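PDB 3L9D: putative GTP pyrophosphokinase from Streptococcus mutans, which probably transfers pyrophosphate from ATP to GTP, the first step of ppGpp alarmone synthesis, as other RelA/SpoT-family enzymes do. Local coordinates for residues I45-R59 with S69-I81. Numbering follows the deposited sequence.
Sequences IQAVGELKIKFRGIR and SPIEFVTGRVKPI
Ser69 turns its hydroxyl toward the helix at Arg59, where OG lies 3.4 Å from Arg59 CB and donates to the carbonyl oxygen of Ile71. That same oxygen takes a second bond from Arg59, NH1 to O 2.9 Å, nearly in the guanidinium plane and on a carbonyl lone pair. Arginine suits the place because its chain, extended from CG to NE, is long enough to reach from the helix to the backbone carbonyls of Ile71 and Glu72, and its guanidinium also carries the carbonyl oxygen of Glu72 over one face. Ile71 sends its CD1 branch to the helix, at roughly a right angle to its carbonyl, and CD1 meets Ile58 CD1 at 3.7 Å beside Val121 of helix 117-126. Beyond a classic beta bulge, where Glu72 and Phe73 both face Met111, the chain becomes edge strand 73-78 of the mixed sheet in the RelA/SpoT synthetase fold. Helix segment 45-59 runs nearly antiparallel to this strand, at 171°. Val74, compact and branched, packs CG2 against both Phe55 CB and Arg56 CG, and Arg56 NH2 makes a weak bond to Val74 O; a water joins Arg56 NE to Val74 N. Gly76, with no side chain, lets Val48 CG1 settle 3.7 Å from its carbonyl carbon C. Lys52 stretches alongside, and its NZ reaches Gly76 N through another water. With CG1 anti to the backbone N (chi1 -180°), Val78 turns CG2 to the helix, 3.8 Å from Val48 CG2 and likewise from Ile45 CG1.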
ATOM      1  N   ILE A  45      14.626  -4.249   5.035  1.00 23.81           N
ATOM      2  CA  ILE A  45      14.521  -3.281   6.107  1.00 23.00           C
ATOM      3  C   ILE A  45      15.022  -1.920   5.637  1.00 22.81           C
ATOM      4  O   ILE A  45      14.386  -0.890   5.892  1.00 24.33           O
ATOM      5  CB  ILE A  45      15.286  -3.729   7.359  1.00 27.47           C
ATOM      6  CG1 ILE A  45      14.548  -4.893   8.026  1.00 24.95           C
ATOM      7  CG2 ILE A  45      15.445  -2.548   8.328  1.00 27.04           C
ATOM      8  CD1 ILE A  45      15.430  -5.822   8.800  1.00 24.88           C
ATOM      9  N   GLN A  46      16.165  -1.927   4.956  1.00 26.29           N
ATOM     10  CA  GLN A  46      16.734  -0.718   4.365  1.00 24.87           C
ATOM     11  C   GLN A  46      15.775  -0.097   3.354  1.00 25.43           C
ATOM     12  O   GLN A  46      15.513   1.108   3.410  1.00 20.64           O
ATOM     13  CB  GLN A  46      18.033  -1.038   3.631  1.00 24.05           C
ATOM     14  CG  GLN A  46      19.137  -1.577   4.484  1.00 30.10           C
ATOM     15  CD  GLN A  46      20.455  -1.683   3.712  1.00 42.17           C
ATOM     16  OE1 GLN A  46      20.988  -2.783   3.517  1.00 40.91           O
ATOM     17  NE2 GLN A  46      20.976  -0.533   3.252  1.00 39.12           N
ATOM     18  N   ALA A  47      15.285  -0.923   2.419  1.00 23.96           N
ATOM     19  CA  ALA A  47      14.372  -0.478   1.365  1.00 18.35           C
ATOM     20  C   ALA A  47      13.117   0.223   1.916  1.00 19.94           C
ATOM     21  O   ALA A  47      12.723   1.269   1.412  1.00 22.36           O
ATOM     22  CB  ALA A  47      13.998  -1.635   0.474  1.00 16.92           C
ATOM     23  N   VAL A  48      12.500  -0.326   2.957  1.00 18.59           N
ATOM     24  CA  VAL A  48      11.327   0.313   3.545  1.00 17.26           C
ATOM     25  C   VAL A  48      11.673   1.695   4.059  1.00 18.28           C
ATOM     26  O   VAL A  48      10.876   2.627   3.950  1.00 16.22           O
ATOM     27  CB  VAL A  48      10.722  -0.516   4.701  1.00 18.52           C
ATOM     28  CG1 VAL A  48       9.588   0.242   5.364  1.00 20.15           C
ATOM     29  CG2 VAL A  48      10.207  -1.833   4.184  1.00 21.52           C
ATOM     30  N   GLY A  49      12.864   1.815   4.642  1.00 20.89           N
ATOM     31  CA  GLY A  49      13.319   3.071   5.217  1.00 18.54           C
ATOM     32  C   GLY A  49      13.536   4.144   4.157  1.00 21.32           C
ATOM     33  O   GLY A  49      13.069   5.276   4.338  1.00 20.02           O
ATOM     34  N   GLU A  50      14.224   3.790   3.061  1.00 16.01           N
ATOM     35  CA  GLU A  50      14.435   4.700   1.927  1.00 18.15           C
ATOM     36  C   GLU A  50      13.145   5.039   1.169  1.00 23.13           C
ATOM     37  O   GLU A  50      12.890   6.205   0.820  1.00 19.72           O
ATOM     38  CB  GLU A  50      15.444   4.105   0.959  1.00 19.25           C
ATOM     39  CG  GLU A  50      16.760   3.720   1.629  1.00 20.58           C
ATOM     40  CD  GLU A  50      17.710   3.038   0.680  1.00 21.54           C
ATOM     41  OE1 GLU A  50      17.601   3.265  -0.548  1.00 24.40           O
ATOM     42  OE2 GLU A  50      18.566   2.278   1.157  1.00 25.06           O
ATOM     43  N   LEU A  51      12.329   4.022   0.912  1.00 17.28           N
ATOM     44  CA  LEU A  51      11.054   4.259   0.256  1.00 19.05           C
ATOM     45  C   LEU A  51      10.185   5.204   1.093  1.00 17.46           C
ATOM     46  O   LEU A  51       9.516   6.090   0.551  1.00 20.45           O
ATOM     47  CB  LEU A  51      10.338   2.930  -0.071  1.00 17.45           C
ATOM     48  CG  LEU A  51      11.044   2.156  -1.194  1.00 17.49           C
ATOM     49  CD1 LEU A  51      10.696   0.675  -1.157  1.00 26.19           C
ATOM     50  CD2 LEU A  51      10.727   2.749  -2.558  1.00 17.79           C
ATOM     51  N   LYS A  52      10.192   5.021   2.408  1.00 16.87           N
ATOM     52  CA  LYS A  52       9.448   5.920   3.287  1.00 19.26           C
ATOM     53  C   LYS A  52       9.889   7.357   3.052  1.00 20.81           C
ATOM     54  O   LYS A  52       9.072   8.218   2.755  1.00 26.30           O
ATOM     55  CB  LYS A  52       9.653   5.574   4.761  1.00 19.13           C
ATOM     56  CG  LYS A  52       8.809   4.436   5.259  1.00 24.20           C
ATOM     57  CD  LYS A  52       8.635   4.521   6.774  1.00 25.22           C
ATOM     58  CE  LYS A  52       7.851   3.342   7.311  1.00 23.90           C
ATOM     59  NZ  LYS A  52       8.061   3.208   8.790  1.00 36.67           N
ATOM     60  N   ILE A  53      11.185   7.620   3.186  1.00 19.51           N
ATOM     61  CA  ILE A  53      11.685   8.988   3.094  1.00 19.74           C
ATOM     62  C   ILE A  53      11.496   9.560   1.673  1.00 21.40           C
ATOM     63  O   ILE A  53      11.087  10.712   1.512  1.00 21.16           O
ATOM     64  CB  ILE A  53      13.142   9.093   3.628  1.00 19.06           C
ATOM     65  CG1 ILE A  53      13.201   9.984   4.880  1.00 30.68           C
ATOM     66  CG2 ILE A  53      14.084   9.556   2.560  1.00 20.59           C
ATOM     67  CD1 ILE A  53      12.471   9.374   6.160  1.00 30.83           C
ATOM     68  N   LYS A  54      11.735   8.743   0.647  1.00 19.67           N
ATOM     69  CA  LYS A  54      11.452   9.159  -0.728  1.00 19.55           C
ATOM     70  C   LYS A  54       9.970   9.554  -0.913  1.00 22.25           C
ATOM     71  O   LYS A  54       9.675  10.664  -1.358  1.00 21.94           O
ATOM     72  CB  LYS A  54      11.882   8.089  -1.744  1.00 15.59           C
ATOM     73  CG  LYS A  54      13.390   7.885  -1.910  1.00 12.66           C
ATOM     74  CD  LYS A  54      13.644   6.565  -2.641  1.00 22.33           C
ATOM     75  CE  LYS A  54      15.114   6.273  -2.883  1.00 19.52           C
ATOM     76  NZ  LYS A  54      15.704   7.240  -3.840  1.00 22.87           N
ATOM     77  N   PHE A  55       9.047   8.663  -0.551  1.00 20.50           N
ATOM     78  CA  PHE A  55       7.613   8.925  -0.733  1.00 23.85           C
ATOM     79  C   PHE A  55       7.061  10.081   0.111  1.00 24.02           C
ATOM     80  O   PHE A  55       6.053  10.688  -0.261  1.00 26.01           O
ATOM     81  CB  PHE A  55       6.762   7.662  -0.480  1.00 20.77           C
ATOM     82  CG  PHE A  55       6.976   6.578  -1.487  1.00 19.24           C
ATOM     83  CD1 PHE A  55       7.499   6.871  -2.734  1.00 19.37           C
ATOM     84  CD2 PHE A  55       6.657   5.264  -1.188  1.00 19.83           C
ATOM     85  CE1 PHE A  55       7.716   5.865  -3.667  1.00 22.50           C
ATOM     86  CE2 PHE A  55       6.851   4.251  -2.117  1.00 16.03           C
ATOM     87  CZ  PHE A  55       7.385   4.551  -3.357  1.00 22.00           C
ATOM     88  N   ARG A  56       7.697  10.371   1.246  1.00 25.12           N
ATOM     89  CA  ARG A  56       7.228  11.439   2.125  1.00 22.47           C
ATOM     90  C   ARG A  56       7.634  12.812   1.594  1.00 22.66           C
ATOM     91  O   ARG A  56       7.096  13.838   2.022  1.00 20.67           O
ATOM     92  CB  ARG A  56       7.767  11.250   3.530  1.00 20.27           C
ATOM     93  CG  ARG A  56       7.116  10.145   4.302  1.00 20.63           C
ATOM     94  CD  ARG A  56       7.629  10.124   5.745  1.00 20.97           C
ATOM     95  NE  ARG A  56       6.862   9.178   6.533  1.00 20.53           N
ATOM     96  CZ  ARG A  56       7.401   8.225   7.274  1.00 22.50           C
ATOM     97  NH1 ARG A  56       8.726   8.125   7.344  1.00 21.22           N
ATOM     98  NH2 ARG A  56       6.615   7.392   7.948  1.00 15.76           N
ATOM     99  N   GLY A  57       8.576  12.805   0.648  1.00 21.91           N
ATOM    100  CA  GLY A  57       9.086  14.007   0.020  1.00 20.21           C
ATOM    101  C   GLY A  57       8.248  14.484  -1.145  1.00 25.58           C
ATOM    102  O   GLY A  57       8.364  15.636  -1.573  1.00 28.49           O
ATOM    103  N   ILE A  58       7.403  13.601  -1.666  1.00 22.40           N
ATOM    104  CA  ILE A  58       6.472  13.994  -2.700  1.00 24.74           C
ATOM    105  C   ILE A  58       5.519  15.011  -2.084  1.00 26.86           C
ATOM    106  O   ILE A  58       5.234  16.057  -2.676  1.00 27.03           O
ATOM    107  CB  ILE A  58       5.677  12.795  -3.217  1.00 19.89           C
ATOM    108  CG1 ILE A  58       6.567  11.880  -4.048  1.00 15.55           C
ATOM    109  CG2 ILE A  58       4.501  13.265  -4.033  1.00 17.98           C
ATOM    110  CD1 ILE A  58       5.925  10.527  -4.323  1.00 15.44           C
ATOM    111  N   ARG A  59       5.046  14.701  -0.880  1.00 26.56           N
ATOM    112  CA  ARG A  59       4.097  15.559  -0.180  1.00 26.90           C
ATOM    113  C   ARG A  59       4.737  16.881   0.220  1.00 30.36           C
ATOM    114  O   ARG A  59       4.091  17.922   0.153  1.00 32.98           O
ATOM    115  CB  ARG A  59       3.512  14.851   1.047  1.00 27.01           C
ATOM    116  CG  ARG A  59       3.006  15.812   2.126  1.00 30.57           C
ATOM    117  CD  ARG A  59       2.101  15.141   3.185  1.00 34.98           C
ATOM    118  NE  ARG A  59       1.364  16.161   3.944  1.00 47.12           N
ATOM    119  CZ  ARG A  59       0.120  16.569   3.671  1.00 43.16           C
ATOM    120  NH1 ARG A  59      -0.580  16.029   2.675  1.00 36.60           N
ATOM    121  NH2 ARG A  59      -0.433  17.518   4.409  1.00 45.28           N
ATOM    122  N   SER A  69      -1.592  18.098  -2.301  1.00 23.76           N
ATOM    123  CA  SER A  69      -0.759  16.913  -2.302  1.00 24.91           C
ATOM    124  C   SER A  69      -1.612  15.652  -2.391  1.00 24.94           C
ATOM    125  O   SER A  69      -2.485  15.433  -1.557  1.00 25.77           O
ATOM    126  CB  SER A  69       0.088  16.883  -1.033  1.00 25.59           C
ATOM    127  OG  SER A  69       0.877  15.713  -0.965  1.00 26.93           O
ATOM    128  N   PRO A  70      -1.345  14.815  -3.402  1.00 24.33           N
ATOM    129  CA  PRO A  70      -2.051  13.541  -3.586  1.00 25.91           C
ATOM    130  C   PRO A  70      -1.768  12.592  -2.428  1.00 25.58           C
ATOM    131  O   PRO A  70      -2.567  11.691  -2.163  1.00 23.20           O
ATOM    132  CB  PRO A  70      -1.430  12.969  -4.866  1.00 25.66           C
ATOM    133  CG  PRO A  70      -0.681  14.114  -5.492  1.00 26.20           C
ATOM    134  CD  PRO A  70      -0.259  15.000  -4.379  1.00 21.52           C
ATOM    135  N   ILE A  71      -0.633  12.787  -1.757  1.00 23.70           N
ATOM    136  CA  ILE A  71      -0.245  11.921  -0.653  1.00 21.93           C
ATOM    137  C   ILE A  71      -0.507  12.618   0.677  1.00 27.13           C
ATOM    138  O   ILE A  71      -0.126  13.779   0.867  1.00 29.38           O
ATOM    139  CB  ILE A  71       1.242  11.515  -0.734  1.00 19.91           C
ATOM    140  CG1 ILE A  71       1.539  10.747  -2.022  1.00 21.44           C
ATOM    141  CG2 ILE A  71       1.634  10.664   0.456  1.00 14.23           C
ATOM    142  CD1 ILE A  71       3.002  10.292  -2.136  1.00 17.49           C
ATOM    143  N   GLU A  72      -1.166  11.920   1.598  1.00 24.25           N
ATOM    144  CA  GLU A  72      -1.447  12.510   2.895  1.00 26.14           C
ATOM    145  C   GLU A  72      -0.416  12.055   3.891  1.00 27.11           C
ATOM    146  O   GLU A  72       0.126  12.868   4.625  1.00 27.96           O
ATOM    147  CB  GLU A  72      -2.848  12.167   3.387  1.00 25.23           C
ATOM    148  CG  GLU A  72      -3.836  13.244   3.071  1.00 28.86           C
ATOM    149  CD  GLU A  72      -5.030  13.204   3.999  1.00 42.28           C
ATOM    150  OE1 GLU A  72      -5.735  12.166   4.036  1.00 42.07           O
ATOM    151  OE2 GLU A  72      -5.269  14.216   4.693  1.00 46.19           O
ATOM    152  N   PHE A  73      -0.161  10.750   3.928  1.00 23.95           N
ATOM    153  CA  PHE A  73       0.960  10.238   4.698  1.00 22.97           C
ATOM    154  C   PHE A  73       1.375   8.839   4.294  1.00 20.68           C
ATOM    155  O   PHE A  73       0.773   8.233   3.431  1.00 23.34           O
ATOM    156  CB  PHE A  73       0.689  10.306   6.188  1.00 23.95           C
ATOM    157  CG  PHE A  73      -0.425   9.434   6.639  1.00 25.90           C
ATOM    158  CD1 PHE A  73      -0.160   8.183   7.197  1.00 24.85           C
ATOM    159  CD2 PHE A  73      -1.750   9.874   6.548  1.00 26.87           C
ATOM    160  CE1 PHE A  73      -1.208   7.360   7.650  1.00 29.07           C
ATOM    161  CE2 PHE A  73      -2.800   9.069   7.002  1.00 25.36           C
ATOM    162  CZ  PHE A  73      -2.529   7.802   7.544  1.00 25.55           C
ATOM    163  N   VAL A  74       2.415   8.330   4.934  1.00 21.84           N
ATOM    164  CA  VAL A  74       3.078   7.143   4.448  1.00 17.82           C
ATOM    165  C   VAL A  74       3.548   6.273   5.587  1.00 20.41           C
ATOM    166  O   VAL A  74       4.286   6.727   6.466  1.00 21.25           O
ATOM    167  CB  VAL A  74       4.302   7.532   3.618  1.00 18.86           C
ATOM    168  CG1 VAL A  74       5.077   6.299   3.203  1.00 17.49           C
ATOM    169  CG2 VAL A  74       3.878   8.363   2.420  1.00 16.85           C
ATOM    170  N   THR A  75       3.135   5.014   5.545  1.00 21.08           N
ATOM    171  CA  THR A  75       3.543   4.016   6.519  1.00 20.66           C
ATOM    172  C   THR A  75       4.217   2.861   5.787  1.00 19.83           C
ATOM    173  O   THR A  75       4.229   2.828   4.560  1.00 18.74           O
ATOM    174  CB  THR A  75       2.317   3.501   7.278  1.00 23.58           C
ATOM    175  OG1 THR A  75       1.474   2.756   6.381  1.00 26.46           O
ATOM    176  CG2 THR A  75       1.535   4.674   7.840  1.00 15.12           C
ATOM    177  N   GLY A  76       4.789   1.915   6.523  1.00 20.54           N
ATOM    178  CA  GLY A  76       5.426   0.783   5.874  1.00 20.70           C
ATOM    179  C   GLY A  76       6.223  -0.103   6.808  1.00 25.36           C
ATOM    180  O   GLY A  76       6.806   0.362   7.781  1.00 27.49           O
ATOM    181  N   ARG A  77       6.261  -1.394   6.506  1.00 26.38           N
ATOM    182  CA  ARG A  77       7.003  -2.328   7.329  1.00 25.38           C
ATOM    183  C   ARG A  77       7.392  -3.564   6.554  1.00 24.64           C
ATOM    184  O   ARG A  77       6.779  -3.894   5.548  1.00 30.12           O
ATOM    185  CB  ARG A  77       6.164  -2.728   8.531  1.00 30.64           C
ATOM    186  CG  ARG A  77       5.018  -3.667   8.232  1.00 28.09           C
ATOM    187  CD  ARG A  77       4.238  -3.919   9.522  1.00 43.35           C
ATOM    188  NE  ARG A  77       5.136  -4.252  10.633  1.00 54.09           N
ATOM    189  CZ  ARG A  77       5.250  -5.460  11.187  1.00 53.86           C
ATOM    190  NH1 ARG A  77       4.499  -6.466  10.760  1.00 47.85           N
ATOM    191  NH2 ARG A  77       6.109  -5.660  12.184  1.00 57.73           N
ATOM    192  N   VAL A  78       8.420  -4.250   7.019  1.00 26.96           N
ATOM    193  CA  VAL A  78       8.788  -5.515   6.423  1.00 21.63           C
ATOM    194  C   VAL A  78       7.797  -6.551   6.911  1.00 25.15           C
ATOM    195  O   VAL A  78       7.371  -6.516   8.060  1.00 30.90           O
ATOM    196  CB  VAL A  78      10.211  -5.909   6.805  1.00 22.92           C
ATOM    197  CG1 VAL A  78      10.585  -7.229   6.170  1.00 24.97           C
ATOM    198  CG2 VAL A  78      11.179  -4.830   6.362  1.00 23.79           C
ATOM    199  N   LYS A  79       7.398  -7.454   6.029  1.00 28.87           N
ATOM    200  CA  LYS A  79       6.429  -8.484   6.380  1.00 29.70           C
ATOM    201  C   LYS A  79       7.066  -9.439   7.381  1.00 30.06           C
ATOM    202  O   LYS A  79       8.213  -9.842   7.199  1.00 32.58           O
ATOM    203  CB  LYS A  79       5.967  -9.216   5.120  1.00 26.96           C
ATOM    204  CG  LYS A  79       5.182 -10.464   5.400  1.00 34.14           C
ATOM    205  CD  LYS A  79       4.767 -11.173   4.116  1.00 37.41           C
ATOM    206  CE  LYS A  79       3.623 -10.459   3.427  1.00 39.35           C
ATOM    207  NZ  LYS A  79       2.598 -11.448   2.995  1.00 36.83           N
ATOM    208  N   PRO A  80       6.334  -9.791   8.454  1.00 30.75           N
ATOM    209  CA  PRO A  80       6.881 -10.607   9.550  1.00 31.49           C
ATOM    210  C   PRO A  80       7.309 -12.001   9.092  1.00 34.88           C
ATOM    211  O   PRO A  80       6.708 -12.540   8.156  1.00 38.15           O
ATOM    212  CB  PRO A  80       5.702 -10.723  10.530  1.00 33.86           C
ATOM    213  CG  PRO A  80       4.765  -9.598  10.167  1.00 32.03           C
ATOM    214  CD  PRO A  80       4.913  -9.470   8.669  1.00 36.19           C
ATOM    215  N   ILE A  81       8.307 -12.585   9.749  1.00 31.01           N
ATOM    216  CA  ILE A  81       8.838 -13.884   9.328  1.00 34.22           C
ATOM    217  C   ILE A  81       7.784 -14.993   9.185  1.00 39.38           C
ATOM    218  O   ILE A  81       7.898 -15.853   8.305  1.00 37.00           O
ATOM    219  CB  ILE A  81       9.968 -14.379  10.250  1.00 37.16           C
ATOM    220  CG1 ILE A  81      11.097 -13.340  10.314  1.00 39.93           C
ATOM    221  CG2 ILE A  81      10.500 -15.718   9.754  1.00 38.44           C
ATOM    222  CD1 ILE A  81      12.333 -13.781  11.100  1.00 31.62           C
TER
HETATM  223  O   HOH W   1       5.452   3.264   9.338  1.00 24.53           O
HETATM  224  O   HOH W   2       3.897  10.009   6.547  1.00 18.66           O